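NeuRonal IgCAM-5 (PDB 6ON6) probably acts as a neuronal cell-surface adhesion receptor, pairing with a second copy of itself through its first immunoglobulin domain. Local coordinates at residues A4-Q9 / C93-E98; T27-D32 / L72-V77; M37-K42 / L50-K55. All coordinates share one frame; numbering follows the deposited sequence.

All three contacts belong to one immunoglobulin sandwich but hold it together in different ways. Contacts 2 and 3 are antiparallel strand pairs, one in each sheet, and rest mainly on backbone hydrogen bonds. Contact 1, buried between the two sheets, instead spans them with apolar side chains, and its Cys-93 joins Cys-28 of contact 2 in the disulfide. Phe-40 of contact 3 packs in the core against Cys-28, Cys-93 and Trp-76, so the three contacts converge there. Contact 2 is only partly buried, its Thr-27, Ile-29 and Glu-75 lying on the sheet's outer face. Contact 3 is more buried: its outer face meets the second subunit, and two waters bridge its turn end.

Contact 1: A4-Q9 / C93-E98; sequences APPTIQ and CQINTE
Pro-6 and Thr-97 meet tip to tip, the proline ring pressing on the threonine methyl. Thr-97 CG2 lies 3.3 Å from Pro-6 CG, with Pro-6 CD hardly farther away, which is tighter than ordinary van der Waals contact. Threonine suits this place because its two branches do different work: chi1 of 53° sets OG1 between the backbone N and the carbonyl carbon, where it bonds to Pro-99 O and Thr-101 OG1, and CG2, anti to the carbonyl carbon, reaches the proline.

The remaining touches are purely apolar. Ile-8 and Ile-95 slide past each other in opposite directions, so that Ile-95 CD1 rests 3.7 Å from Ile-8 CG1 and 3.8 Å from Ile-8 CD1. The same Ile-95 CD1 also comes within 4.2 Å of Pro-6 CB, so this one methyl sits against both Pro-6 and Ile-8. Deeper in, Ile-8 CD1 approaches Cys-93 SG at 3.9 Å, laying a methyl beside the disulfide that Cys-93 forms with Cys-28.

This is packing between the two sheets of an immunoglobulin sandwich. Strand 7-8 edges one sheet, paired by backbone bonds with strand 24-31, and strand 89-95, whose end is Cys-93 to Ile-95, belongs to the other. Isoleucines fit such a site because their long, branched chains bridge the distance between sheets.

Beyond the strand, an inverse gamma turn centred on Asn-96 is marked by a weak bond, Thr-97 N to Ile-95 O at 2.8 Å, and brings the chain round to present Thr-97 to Pro-6. In the Asn-96 amide, OD1 accepts from Met-37 N and ND2 bonds to Phe-57 O of the second subunit.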
ATOM      1  N   ALA A   4       0.757  -5.404  25.171  1.00 50.14           N
ATOM      2  CA  ALA A   4       0.504  -6.344  24.087  1.00 46.38           C
ATOM      3  C   ALA A   4       0.678  -5.646  22.762  1.00 41.10           C
ATOM      4  O   ALA A   4       0.266  -4.496  22.617  1.00 46.42           O
ATOM      5  CB  ALA A   4      -0.896  -6.906  24.184  1.00 49.11           C
ATOM      6  N   PRO A   5       1.287  -6.342  21.806  1.00 41.94           N
ATOM      7  CA  PRO A   5       1.377  -5.827  20.445  1.00 44.97           C
ATOM      8  C   PRO A   5       0.034  -5.969  19.752  1.00 40.57           C
ATOM      9  O   PRO A   5      -0.832  -6.723  20.212  1.00 41.80           O
ATOM     10  CB  PRO A   5       2.417  -6.761  19.806  1.00 44.29           C
ATOM     11  CG  PRO A   5       2.227  -8.056  20.523  1.00 44.40           C
ATOM     12  CD  PRO A   5       1.905  -7.675  21.937  1.00 46.65           C
ATOM     13  N   PRO A   6      -0.198  -5.261  18.653  1.00 39.00           N
ATOM     14  CA  PRO A   6      -1.406  -5.542  17.876  1.00 32.65           C
ATOM     15  C   PRO A   6      -1.420  -6.981  17.399  1.00 37.56           C
ATOM     16  O   PRO A   6      -0.392  -7.526  16.981  1.00 40.47           O
ATOM     17  CB  PRO A   6      -1.292  -4.580  16.682  1.00 37.20           C
ATOM     18  CG  PRO A   6      -0.501  -3.428  17.224  1.00 35.58           C
ATOM     19  CD  PRO A   6       0.471  -4.020  18.245  1.00 38.87           C
ATOM     20  N   THR A   7      -2.619  -7.570  17.386  1.00 31.69           N
ATOM     21  CA  THR A   7      -2.815  -8.878  16.792  1.00 36.00           C
ATOM     22  C   THR A   7      -4.105  -8.827  15.980  1.00 33.08           C
ATOM     23  O   THR A   7      -4.994  -8.015  16.234  1.00 35.37           O
ATOM     24  CB  THR A   7      -2.853  -9.991  17.878  1.00 39.39           C
ATOM     25  OG1 THR A   7      -3.815  -9.629  18.874  1.00 41.01           O
ATOM     26  CG2 THR A   7      -1.460 -10.198  18.504  1.00 39.66           C
ATOM     27  N   ILE A   8      -4.227  -9.747  15.053  1.00 34.95           N
ATOM     28  CA  ILE A   8      -5.419  -9.788  14.217  1.00 33.82           C
ATOM     29  C   ILE A   8      -6.271 -10.974  14.641  1.00 33.67           C
ATOM     30  O   ILE A   8      -5.807 -12.127  14.630  1.00 34.48           O
ATOM     31  CB  ILE A   8      -5.067  -9.800  12.728  1.00 36.75           C
ATOM     32  CG1 ILE A   8      -4.451  -8.447  12.332  1.00 37.93           C
ATOM     33  CG2 ILE A   8      -6.308 -10.059  11.928  1.00 34.86           C
ATOM     34  CD1 ILE A   8      -3.816  -8.410  10.944  1.00 40.90           C
ATOM     35  N   GLN A   9      -7.482 -10.678  15.110  1.00 31.46           N
ATOM     36  CA  GLN A   9      -8.343 -11.709  15.659  1.00 30.44           C
ATOM     37  C   GLN A   9      -8.834 -12.602  14.545  1.00 31.87           C
ATOM     38  O   GLN A   9      -9.135 -12.119  13.447  1.00 35.59           O
ATOM     39  CB  GLN A   9      -9.545 -11.030  16.282  1.00 33.49           C
ATOM     40  CG  GLN A   9     -10.604 -11.998  16.765  1.00 32.87           C
ATOM     41  CD  GLN A   9     -11.527 -11.330  17.728  1.00 35.59           C
ATOM     42  OE1 GLN A   9     -11.084 -10.626  18.625  1.00 36.39           O
ATOM     43  NE2 GLN A   9     -12.814 -11.474  17.508  1.00 42.04           N
ATOM     44  N   CYS A  93      -4.920  -6.914   5.017  1.00 24.85           N
ATOM     45  CA  CYS A  93      -4.858  -5.767   5.903  1.00 26.61           C
ATOM     46  C   CYS A  93      -3.537  -5.872   6.631  1.00 26.87           C
ATOM     47  O   CYS A  93      -3.103  -6.974   6.973  1.00 30.24           O
ATOM     48  CB  CYS A  93      -6.038  -5.648   6.885  1.00 32.14           C
ATOM     49  SG  CYS A  93      -5.975  -6.716   8.209  1.00 44.28           S
ATOM     50  N   GLN A  94      -2.876  -4.749   6.799  1.00 25.51           N
ATOM     51  CA  GLN A  94      -1.554  -4.752   7.397  1.00 27.41           C
ATOM     52  C   GLN A  94      -1.437  -3.619   8.400  1.00 26.88           C
ATOM     53  O   GLN A  94      -2.028  -2.552   8.210  1.00 31.00           O
ATOM     54  CB  GLN A  94      -0.487  -4.776   6.319  1.00 32.74           C
ATOM     55  CG  GLN A  94      -0.403  -3.582   5.522  1.00 34.24           C
ATOM     56  CD  GLN A  94       0.524  -3.793   4.314  1.00 36.33           C
ATOM     57  OE1 GLN A  94       0.255  -4.624   3.439  1.00 44.91           O
ATOM     58  NE2 GLN A  94       1.639  -3.101   4.307  1.00 35.04           N
ATOM     59  N   ILE A  95      -0.763  -3.907   9.535  1.00 29.80           N
ATOM     60  CA  ILE A  95      -0.578  -2.942  10.604  1.00 31.14           C
ATOM     61  C   ILE A  95       0.898  -2.649  10.725  1.00 31.74           C
ATOM     62  O   ILE A  95       1.715  -3.554  10.542  1.00 36.92           O
ATOM     63  CB  ILE A  95      -1.051  -3.565  11.925  1.00 35.69           C
ATOM     64  CG1 ILE A  95      -2.412  -4.251  11.727  1.00 37.73           C
ATOM     65  CG2 ILE A  95      -1.158  -2.492  12.954  1.00 34.97           C
ATOM     66  CD1 ILE A  95      -2.781  -5.229  12.839  1.00 47.46           C
ATOM     67  N   ASN A  96       1.240  -1.371  10.951  1.00 33.02           N
ATOM     68  CA  ASN A  96       2.643  -0.928  10.966  1.00 32.86           C
ATOM     69  C   ASN A  96       3.386  -1.259  12.243  1.00 39.47           C
ATOM     70  O   ASN A  96       4.122  -0.421  12.771  1.00 40.67           O
ATOM     71  CB  ASN A  96       2.794   0.557  10.656  1.00 36.10           C
ATOM     72  CG  ASN A  96       2.117   1.424  11.661  1.00 36.22           C
ATOM     73  OD1 ASN A  96       1.361   0.935  12.513  1.00 37.05           O
ATOM     74  ND2 ASN A  96       2.385   2.722  11.595  1.00 40.39           N
ATOM     75  N   THR A  97       3.214  -2.479  12.702  1.00 37.26           N
ATOM     76  CA  THR A  97       4.028  -2.966  13.797  1.00 36.55           C
ATOM     77  C   THR A  97       5.380  -3.409  13.277  1.00 36.66           C
ATOM     78  O   THR A  97       5.622  -3.551  12.067  1.00 34.52           O
ATOM     79  CB  THR A  97       3.332  -4.151  14.432  1.00 39.59           C
ATOM     80  OG1 THR A  97       3.006  -5.121  13.424  1.00 41.03           O
ATOM     81  CG2 THR A  97       2.080  -3.694  15.157  1.00 41.33           C
ATOM     82  N   GLU A  98       6.280  -3.598  14.234  1.00 39.38           N
ATOM     83  CA  GLU A  98       7.602  -4.152  13.997  1.00 40.36           C
ATOM     84  C   GLU A  98       7.704  -5.318  14.966  1.00 39.43           C
ATOM     85  O   GLU A  98       7.798  -5.103  16.195  1.00 43.26           O
ATOM     86  CB  GLU A  98       8.699  -3.115  14.245  1.00 38.58           C
ATOM     87  CG  GLU A  98       8.674  -2.056  13.155  1.00 38.35           C
ATOM     88  CD  GLU A  98       9.358  -0.754  13.509  1.00 43.73           C
ATOM     89  OE1 GLU A  98      10.149  -0.734  14.500  1.00 48.42           O
ATOM     90  OE2 GLU A  98       9.079   0.245  12.778  1.00 41.37           O
TER

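Contact 2: T27-D32 / L72-V77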
ATOM      1  N   THR A  27     -13.139  -8.178   6.412  1.00 20.86           N
ATOM      2  CA  THR A  27     -13.074  -7.571   7.748  1.00 22.96           C
ATOM      3  C   THR A  27     -11.759  -7.907   8.449  1.00 23.20           C
ATOM      4  O   THR A  27     -11.353  -9.076   8.509  1.00 24.88           O
ATOM      5  CB  THR A  27     -14.255  -8.021   8.619  1.00 23.48           C
ATOM      6  OG1 THR A  27     -15.480  -7.698   7.955  1.00 25.40           O
ATOM      7  CG2 THR A  27     -14.213  -7.341  10.037  1.00 27.49           C
ATOM      8  N   CYS A  28     -11.090  -6.881   8.945  1.00 23.50           N
ATOM      9  CA  CYS A  28      -9.868  -7.028   9.725  1.00 24.92           C
ATOM     10  C   CYS A  28     -10.178  -6.586  11.149  1.00 23.99           C
ATOM     11  O   CYS A  28     -10.463  -5.405  11.386  1.00 27.81           O
ATOM     12  CB  CYS A  28      -8.817  -6.118   9.122  1.00 28.13           C
ATOM     13  SG  CYS A  28      -7.169  -6.284   9.786  1.00 31.88           S
ATOM     14  N   ILE A  29     -10.110  -7.515  12.096  1.00 24.49           N
ATOM     15  CA  ILE A  29     -10.429  -7.213  13.485  1.00 25.02           C
ATOM     16  C   ILE A  29      -9.115  -7.165  14.247  1.00 29.16           C
ATOM     17  O   ILE A  29      -8.345  -8.131  14.234  1.00 31.20           O
ATOM     18  CB  ILE A  29     -11.376  -8.264  14.083  1.00 28.21           C
ATOM     19  CG1 ILE A  29     -12.680  -8.319  13.249  1.00 32.72           C
ATOM     20  CG2 ILE A  29     -11.647  -7.929  15.568  1.00 30.91           C
ATOM     21  CD1 ILE A  29     -13.695  -9.388  13.654  1.00 39.68           C
ATOM     22  N   VAL A  30      -8.786  -6.005  14.779  1.00 30.42           N
ATOM     23  CA  VAL A  30      -7.466  -5.814  15.342  1.00 30.94           C
ATOM     24  C   VAL A  30      -7.614  -5.638  16.832  1.00 28.13           C
ATOM     25  O   VAL A  30      -8.301  -4.714  17.288  1.00 33.82           O
ATOM     26  CB  VAL A  30      -6.736  -4.616  14.735  1.00 33.85           C
ATOM     27  CG1 VAL A  30      -5.308  -4.630  15.308  1.00 39.41           C
ATOM     28  CG2 VAL A  30      -6.767  -4.651  13.203  1.00 34.27           C
ATOM     29  N   ASN A  31      -6.940  -6.511  17.593  1.00 32.56           N
ATOM     30  CA  ASN A  31      -6.847  -6.396  19.040  1.00 32.42           C
ATOM     31  C   ASN A  31      -5.566  -5.648  19.365  1.00 34.90           C
ATOM     32  O   ASN A  31      -4.531  -5.846  18.709  1.00 38.22           O
ATOM     33  CB  ASN A  31      -6.854  -7.781  19.697  1.00 32.38           C
ATOM     34  CG  ASN A  31      -8.198  -8.462  19.558  1.00 29.65           C
ATOM     35  OD1 ASN A  31      -9.231  -7.789  19.508  1.00 37.19           O
ATOM     36  ND2 ASN A  31      -8.193  -9.778  19.413  1.00 33.33           N
ATOM     37  N   ASP A  32      -5.650  -4.777  20.379  1.00 35.50           N
ATOM     38  CA  ASP A  32      -4.489  -4.041  20.890  1.00 37.32           C
ATOM     39  C   ASP A  32      -3.804  -3.187  19.814  1.00 36.81           C
ATOM     40  O   ASP A  32      -2.578  -3.149  19.700  1.00 41.02           O
ATOM     41  CB  ASP A  32      -3.515  -4.985  21.600  1.00 36.73           C
ATOM     42  CG  ASP A  32      -4.188  -5.744  22.734  1.00 39.30           C
ATOM     43  OD1 ASP A  32      -4.759  -5.084  23.624  1.00 41.69           O
ATOM     44  OD2 ASP A  32      -4.188  -6.990  22.693  1.00 40.19           O
ATOM     45  N   LEU A  72     -16.128  -2.893  19.846  1.00 33.73           N
ATOM     46  CA  LEU A  72     -14.843  -2.515  20.401  1.00 27.65           C
ATOM     47  C   LEU A  72     -14.157  -1.437  19.600  1.00 31.00           C
ATOM     48  O   LEU A  72     -13.020  -1.058  19.925  1.00 33.45           O
ATOM     49  CB  LEU A  72     -13.967  -3.763  20.584  1.00 29.27           C
ATOM     50  CG  LEU A  72     -14.593  -4.658  21.681  1.00 31.21           C
ATOM     51  CD1 LEU A  72     -13.814  -5.926  21.822  1.00 34.94           C
ATOM     52  CD2 LEU A  72     -14.754  -3.948  23.028  1.00 39.95           C
ATOM     53  N   HIS A  73     -14.838  -0.899  18.591  1.00 33.12           N
ATOM     54  CA  HIS A  73     -14.242   0.076  17.697  1.00 30.80           C
ATOM     55  C   HIS A  73     -12.960  -0.471  17.078  1.00 34.38           C
ATOM     56  O   HIS A  73     -12.024   0.285  16.803  1.00 34.62           O
ATOM     57  CB  HIS A  73     -14.010   1.450  18.349  1.00 34.25           C
ATOM     58  CG  HIS A  73     -15.252   2.130  18.857  1.00 38.52           C
ATOM     59  ND1 HIS A  73     -16.527   1.644  18.644  1.00 45.32           N
ATOM     60  CD2 HIS A  73     -15.403   3.275  19.568  1.00 37.38           C
ATOM     61  CE1 HIS A  73     -17.406   2.455  19.207  1.00 41.99           C
ATOM     62  NE2 HIS A  73     -16.750   3.450  19.778  1.00 43.93           N
ATOM     63  N   ASN A  74     -12.902  -1.795  16.878  1.00 36.26           N
ATOM     64  CA  ASN A  74     -11.706  -2.448  16.371  1.00 34.71           C
ATOM     65  C   ASN A  74     -11.961  -3.332  15.157  1.00 37.56           C
ATOM     66  O   ASN A  74     -11.087  -4.130  14.797  1.00 36.61           O
ATOM     67  CB  ASN A  74     -11.075  -3.283  17.486  1.00 32.95           C
ATOM     68  CG  ASN A  74     -11.916  -4.499  17.826  1.00 29.80           C
ATOM     69  OD1 ASN A  74     -13.118  -4.526  17.553  1.00 33.93           O
ATOM     70  ND2 ASN A  74     -11.290  -5.514  18.406  1.00 39.20           N
ATOM     71  N   GLU A  75     -13.132  -3.235  14.534  1.00 36.12           N
ATOM     72  CA  GLU A  75     -13.383  -3.898  13.256  1.00 33.49           C
ATOM     73  C   GLU A  75     -13.226  -2.907  12.118  1.00 30.13           C
ATOM     74  O   GLU A  75     -13.791  -1.802  12.144  1.00 34.83           O
ATOM     75  CB  GLU A  75     -14.767  -4.540  13.232  1.00 35.21           C
ATOM     76  CG  GLU A  75     -14.997  -5.310  14.515  1.00 39.95           C
ATOM     77  CD  GLU A  75     -16.231  -6.140  14.485  1.00 48.98           C
ATOM     78  OE1 GLU A  75     -16.812  -6.306  13.398  1.00 51.53           O
ATOM     79  OE2 GLU A  75     -16.619  -6.619  15.568  1.00 50.42           O
ATOM     80  N   TRP A  76     -12.448  -3.300  11.132  1.00 27.37           N
ATOM     81  CA  TRP A  76     -12.191  -2.479   9.956  1.00 28.83           C
ATOM     82  C   TRP A  76     -12.748  -3.263   8.781  1.00 26.93           C
ATOM     83  O   TRP A  76     -12.254  -4.348   8.466  1.00 24.50           O
ATOM     84  CB  TRP A  76     -10.684  -2.261   9.852  1.00 31.35           C
ATOM     85  CG  TRP A  76     -10.113  -1.516  11.050  1.00 35.57           C
ATOM     86  CD1 TRP A  76      -9.975  -2.002  12.319  1.00 35.47           C
ATOM     87  CD2 TRP A  76      -9.595  -0.173  11.083  1.00 33.05           C
ATOM     88  NE1 TRP A  76      -9.417  -1.049  13.132  1.00 37.20           N
ATOM     89  CE2 TRP A  76      -9.177   0.081  12.404  1.00 38.45           C
ATOM     90  CE3 TRP A  76      -9.464   0.844  10.123  1.00 32.82           C
ATOM     91  CZ2 TRP A  76      -8.612   1.299  12.793  1.00 36.79           C
ATOM     92  CZ3 TRP A  76      -8.912   2.043  10.513  1.00 37.14           C
ATOM     93  CH2 TRP A  76      -8.491   2.263  11.839  1.00 39.32           C
ATOM     94  N   VAL A  77     -13.785  -2.735   8.132  1.00 26.14           N
ATOM     95  CA  VAL A  77     -14.493  -3.472   7.094  1.00 23.13           C
ATOM     96  C   VAL A  77     -14.285  -2.748   5.777  1.00 23.72           C
ATOM     97  O   VAL A  77     -14.693  -1.586   5.628  1.00 25.59           O
ATOM     98  CB  VAL A  77     -15.994  -3.572   7.385  1.00 25.03           C
ATOM     99  CG1 VAL A  77     -16.674  -4.392   6.315  1.00 26.38           C
ATOM    100  CG2 VAL A  77     -16.232  -4.191   8.753  1.00 28.26           C
TER
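Cys-28 and Trp-76 form the hydrogen-bonded pair of an antiparallel ladder joining strands 24-31 and 75-80 in one sheet of the immunoglobulin sandwich. Cys-28 N gives an almost straight bond to Trp-76 O (2.8 Å, 174°), and Trp-76 N returns one to Cys-28 O at 2.9 Å. Both side chains turn into the core, which suits a disulfide cysteine and a large indole; Trp-76 CD1 lies 4.3 Å from Val-30 CG2.

Thr-27 and Ile-29 point to the opposite face, with Val-77 and Glu-75. Ile-29 and Glu-75 lie side by side, the aliphatic part of the glutamate packing at CG against Ile-29 CG1. Thr-27 crosses Val-77 obliquely, its OG1 3.7 Å from Val-77 CG2, two beta-branched residues well suited to a strand. An alanine at Thr-27 would probably leave the Val-77 methyls without the OG1 and CG2 they rest against and open a small gap on this face.

Toward strand 63-69, on the other side, Asn-74 and Glu-75 both face Ile-69 in a classic beta bulge. Asn-74 O accepts Val-30 N at 3.0 Å; its short amide suits this ladder end, CG between backbone N and carbonyl carbon (chi1 70°) and ND2 weakly bonded to Val-30 O at 3.3 Å.

Contact 3: M37-K42 / L50-K55; sequences MVAFVK and LSFDEK
Leu-50 lies against Phe-40, its N giving a bond of 2.8 Å to Phe-40 O. Chi1 of -54° puts its CG anti to the carbonyl carbon; beyond it CD1 lies 4.1 Å from Lys-42 CB, an apolar branch suited to this buried side.

Ser-51 N makes a second, weak bond to the same Phe-40 O, so Leu-50 and Ser-51 face one residue in a classic beta bulge. Phe-40 N answers to Ser-51 O at 3.1 Å, approaching from above the carbonyl plane. The small serine lets its OG come within 3.1 Å of Phe-40 CD2, and this buried hydroxyl donates to a water in the ring plane, at its edge. That water donates to Val-38 O and Asp-53 O, tying the strand end to the turn.

The hairpin of strands 38-42 and 48-52 belongs to the immunoglobulin sheet whose outer face meets the second subunit. Phe-52 is on that face, its flat ring serving two neighbours: it stacks on Phe-52 of the second subunit and, within its own chain, forms a Met-aromatic contact, Met-37 SD being 4.7 Å from the ring centroid and oblique to it, while Met-37 CG touches Phe-52 CZ at 3.9 Å.

Asp-53 is the second residue of the type II' turn from Phe-52 to Lys-55, a position its positive phi of 53° fits. Its N bonds at 2.8 Å to Val-38 O, its OD1 reaches Val-38 N through a second water, and Met-37 SD rests 3.6 Å from its CG. Lys-55 closes the turn with paired backbone bonds to Phe-52.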
ATOM      1  N   MET A  37      -1.226   2.025  12.716  1.00 37.19           N
ATOM      2  CA  MET A  37      -2.027   2.318  11.528  1.00 35.47           C
ATOM      3  C   MET A  37      -2.386   1.033  10.797  1.00 35.76           C
ATOM      4  O   MET A  37      -1.554   0.128  10.680  1.00 36.36           O
ATOM      5  CB  MET A  37      -1.208   3.192  10.580  1.00 37.07           C
ATOM      6  CG  MET A  37      -0.907   4.556  11.122  1.00 38.19           C
ATOM      7  SD  MET A  37      -2.363   5.607  11.071  1.00 43.64           S
ATOM      8  CE  MET A  37      -2.921   5.526  12.764  1.00 47.52           C
ATOM      9  N   VAL A  38      -3.595   1.006  10.222  1.00 32.79           N
ATOM     10  CA  VAL A  38      -4.105  -0.115   9.434  1.00 32.00           C
ATOM     11  C   VAL A  38      -4.176   0.317   7.975  1.00 29.81           C
ATOM     12  O   VAL A  38      -4.721   1.386   7.663  1.00 29.79           O
ATOM     13  CB  VAL A  38      -5.518  -0.524   9.885  1.00 30.49           C
ATOM     14  CG1 VAL A  38      -6.066  -1.639   9.029  1.00 35.01           C
ATOM     15  CG2 VAL A  38      -5.504  -0.995  11.328  1.00 30.83           C
ATOM     16  N   ALA A  39      -3.668  -0.527   7.087  1.00 27.03           N
ATOM     17  CA  ALA A  39      -3.776  -0.267   5.651  1.00 24.90           C
ATOM     18  C   ALA A  39      -4.347  -1.503   4.972  1.00 24.12           C
ATOM     19  O   ALA A  39      -4.035  -2.622   5.356  1.00 27.15           O
ATOM     20  CB  ALA A  39      -2.407   0.100   5.044  1.00 27.57           C
ATOM     21  N   PHE A  40      -5.195  -1.313   3.963  1.00 25.70           N
ATOM     22  CA  PHE A  40      -5.667  -2.422   3.135  1.00 23.08           C
ATOM     23  C   PHE A  40      -5.007  -2.323   1.770  1.00 23.59           C
ATOM     24  O   PHE A  40      -4.923  -1.235   1.199  1.00 24.77           O
ATOM     25  CB  PHE A  40      -7.179  -2.379   2.910  1.00 24.36           C
ATOM     26  CG  PHE A  40      -7.965  -2.867   4.084  1.00 22.95           C
ATOM     27  CD1 PHE A  40      -8.496  -4.148   4.116  1.00 25.77           C
ATOM     28  CD2 PHE A  40      -8.200  -2.036   5.157  1.00 29.75           C
ATOM     29  CE1 PHE A  40      -9.224  -4.602   5.226  1.00 27.66           C
ATOM     30  CE2 PHE A  40      -8.927  -2.492   6.260  1.00 28.34           C
ATOM     31  CZ  PHE A  40      -9.475  -3.751   6.248  1.00 27.53           C
ATOM     32  N   VAL A  41      -4.530  -3.450   1.256  1.00 25.57           N
ATOM     33  CA  VAL A  41      -3.798  -3.460  -0.007  1.00 26.46           C
ATOM     34  C   VAL A  41      -4.305  -4.632  -0.846  1.00 28.88           C
ATOM     35  O   VAL A  41      -4.757  -5.646  -0.319  1.00 29.00           O
ATOM     36  CB  VAL A  41      -2.284  -3.551   0.299  1.00 28.84           C
ATOM     37  CG1 VAL A  41      -1.485  -3.612  -0.921  1.00 39.98           C
ATOM     38  CG2 VAL A  41      -1.803  -2.354   1.112  1.00 32.67           C
ATOM     39  N   LYS A  42      -4.297  -4.475  -2.165  1.00 28.38           N
ATOM     40  CA  LYS A  42      -4.558  -5.583  -3.072  1.00 26.72           C
ATOM     41  C   LYS A  42      -3.237  -6.029  -3.672  1.00 30.59           C
ATOM     42  O   LYS A  42      -2.493  -5.195  -4.216  1.00 30.73           O
ATOM     43  CB  LYS A  42      -5.478  -5.171  -4.225  1.00 31.90           C
ATOM     44  CG  LYS A  42      -6.030  -6.413  -4.891  1.00 37.64           C
ATOM     45  CD  LYS A  42      -6.607  -6.159  -6.216  1.00 41.70           C
ATOM     46  CE  LYS A  42      -6.965  -7.486  -6.817  1.00 39.13           C
ATOM     47  NZ  LYS A  42      -7.360  -7.270  -8.198  1.00 44.89           N
ATOM     48  N   LEU A  50      -5.458   0.413  -1.034  1.00 25.97           N
ATOM     49  CA  LEU A  50      -6.899   0.614  -1.045  1.00 23.95           C
ATOM     50  C   LEU A  50      -7.377   1.552   0.051  1.00 25.87           C
ATOM     51  O   LEU A  50      -8.313   2.326  -0.186  1.00 27.11           O
ATOM     52  CB  LEU A  50      -7.634  -0.725  -0.922  1.00 25.29           C
ATOM     53  CG  LEU A  50      -7.253  -1.780  -1.947  1.00 24.48           C
ATOM     54  CD1 LEU A  50      -7.999  -3.073  -1.693  1.00 26.77           C
ATOM     55  CD2 LEU A  50      -7.564  -1.282  -3.351  1.00 29.04           C
ATOM     56  N   SER A  51      -6.729   1.548   1.220  1.00 25.72           N
ATOM     57  CA  SER A  51      -7.105   2.464   2.288  1.00 26.68           C
ATOM     58  C   SER A  51      -5.931   2.605   3.226  1.00 28.73           C
ATOM     59  O   SER A  51      -5.092   1.711   3.312  1.00 29.16           O
ATOM     60  CB  SER A  51      -8.327   1.994   3.078  1.00 25.70           C
ATOM     61  OG  SER A  51      -8.041   0.772   3.766  1.00 28.84           O
ATOM     62  N   PHE A  52      -5.883   3.743   3.912  1.00 28.81           N
ATOM     63  CA  PHE A  52      -4.873   4.013   4.927  1.00 30.22           C
ATOM     64  C   PHE A  52      -5.564   4.635   6.126  1.00 32.26           C
ATOM     65  O   PHE A  52      -6.287   5.623   5.978  1.00 31.84           O
ATOM     66  CB  PHE A  52      -3.801   4.977   4.399  1.00 31.44           C
ATOM     67  CG  PHE A  52      -2.741   5.261   5.412  1.00 31.13           C
ATOM     68  CD1 PHE A  52      -1.732   4.346   5.668  1.00 32.08           C
ATOM     69  CD2 PHE A  52      -2.793   6.410   6.168  1.00 37.94           C
ATOM     70  CE1 PHE A  52      -0.775   4.589   6.633  1.00 33.32           C
ATOM     71  CE2 PHE A  52      -1.835   6.652   7.148  1.00 34.36           C
ATOM     72  CZ  PHE A  52      -0.828   5.742   7.376  1.00 33.10           C
ATOM     73  N   ASP A  53      -5.339   4.069   7.312  1.00 29.78           N
ATOM     74  CA  ASP A  53      -6.013   4.590   8.495  1.00 31.97           C
ATOM     75  C   ASP A  53      -7.516   4.627   8.207  1.00 33.00           C
ATOM     76  O   ASP A  53      -8.087   3.597   7.830  1.00 31.27           O
ATOM     77  CB  ASP A  53      -5.387   5.945   8.877  1.00 36.32           C
ATOM     78  CG  ASP A  53      -5.758   6.415  10.278  1.00 41.23           C
ATOM     79  OD1 ASP A  53      -6.201   5.594  11.111  1.00 38.35           O
ATOM     80  OD2 ASP A  53      -5.607   7.634  10.534  1.00 44.05           O
ATOM     81  N   GLU A  54      -8.166   5.786   8.293  1.00 31.65           N
ATOM     82  CA  GLU A  54      -9.623   5.824   8.234  1.00 31.05           C
ATOM     83  C   GLU A  54     -10.198   6.213   6.887  1.00 33.90           C
ATOM     84  O   GLU A  54     -11.422   6.376   6.778  1.00 33.48           O
ATOM     85  CB  GLU A  54     -10.175   6.729   9.329  1.00 35.00           C
ATOM     86  CG  GLU A  54      -9.903   6.133  10.690  1.00 37.43           C
ATOM     87  CD  GLU A  54     -10.393   6.978  11.809  1.00 45.82           C
ATOM     88  OE1 GLU A  54     -11.324   7.786  11.592  1.00 50.54           O
ATOM     89  OE2 GLU A  54      -9.829   6.835  12.906  1.00 48.47           O
ATOM     90  N   LYS A  55      -9.372   6.350   5.866  1.00 33.17           N
ATOM     91  CA  LYS A  55      -9.848   6.862   4.592  1.00 34.92           C
ATOM     92  C   LYS A  55      -9.463   5.930   3.456  1.00 27.45           C
ATOM     93  O   LYS A  55      -8.318   5.478   3.365  1.00 29.17           O
ATOM     94  CB  LYS A  55      -9.270   8.258   4.317  1.00 34.15           C
ATOM     95  CG  LYS A  55      -9.732   9.317   5.302  1.00 42.37           C
TER
HETATM   96  O   HOH W   1      -7.278   1.538   6.383  1.00 26.36           O
HETATM   97  O   HOH W   2      -5.370   3.033  11.447  1.00 32.98           O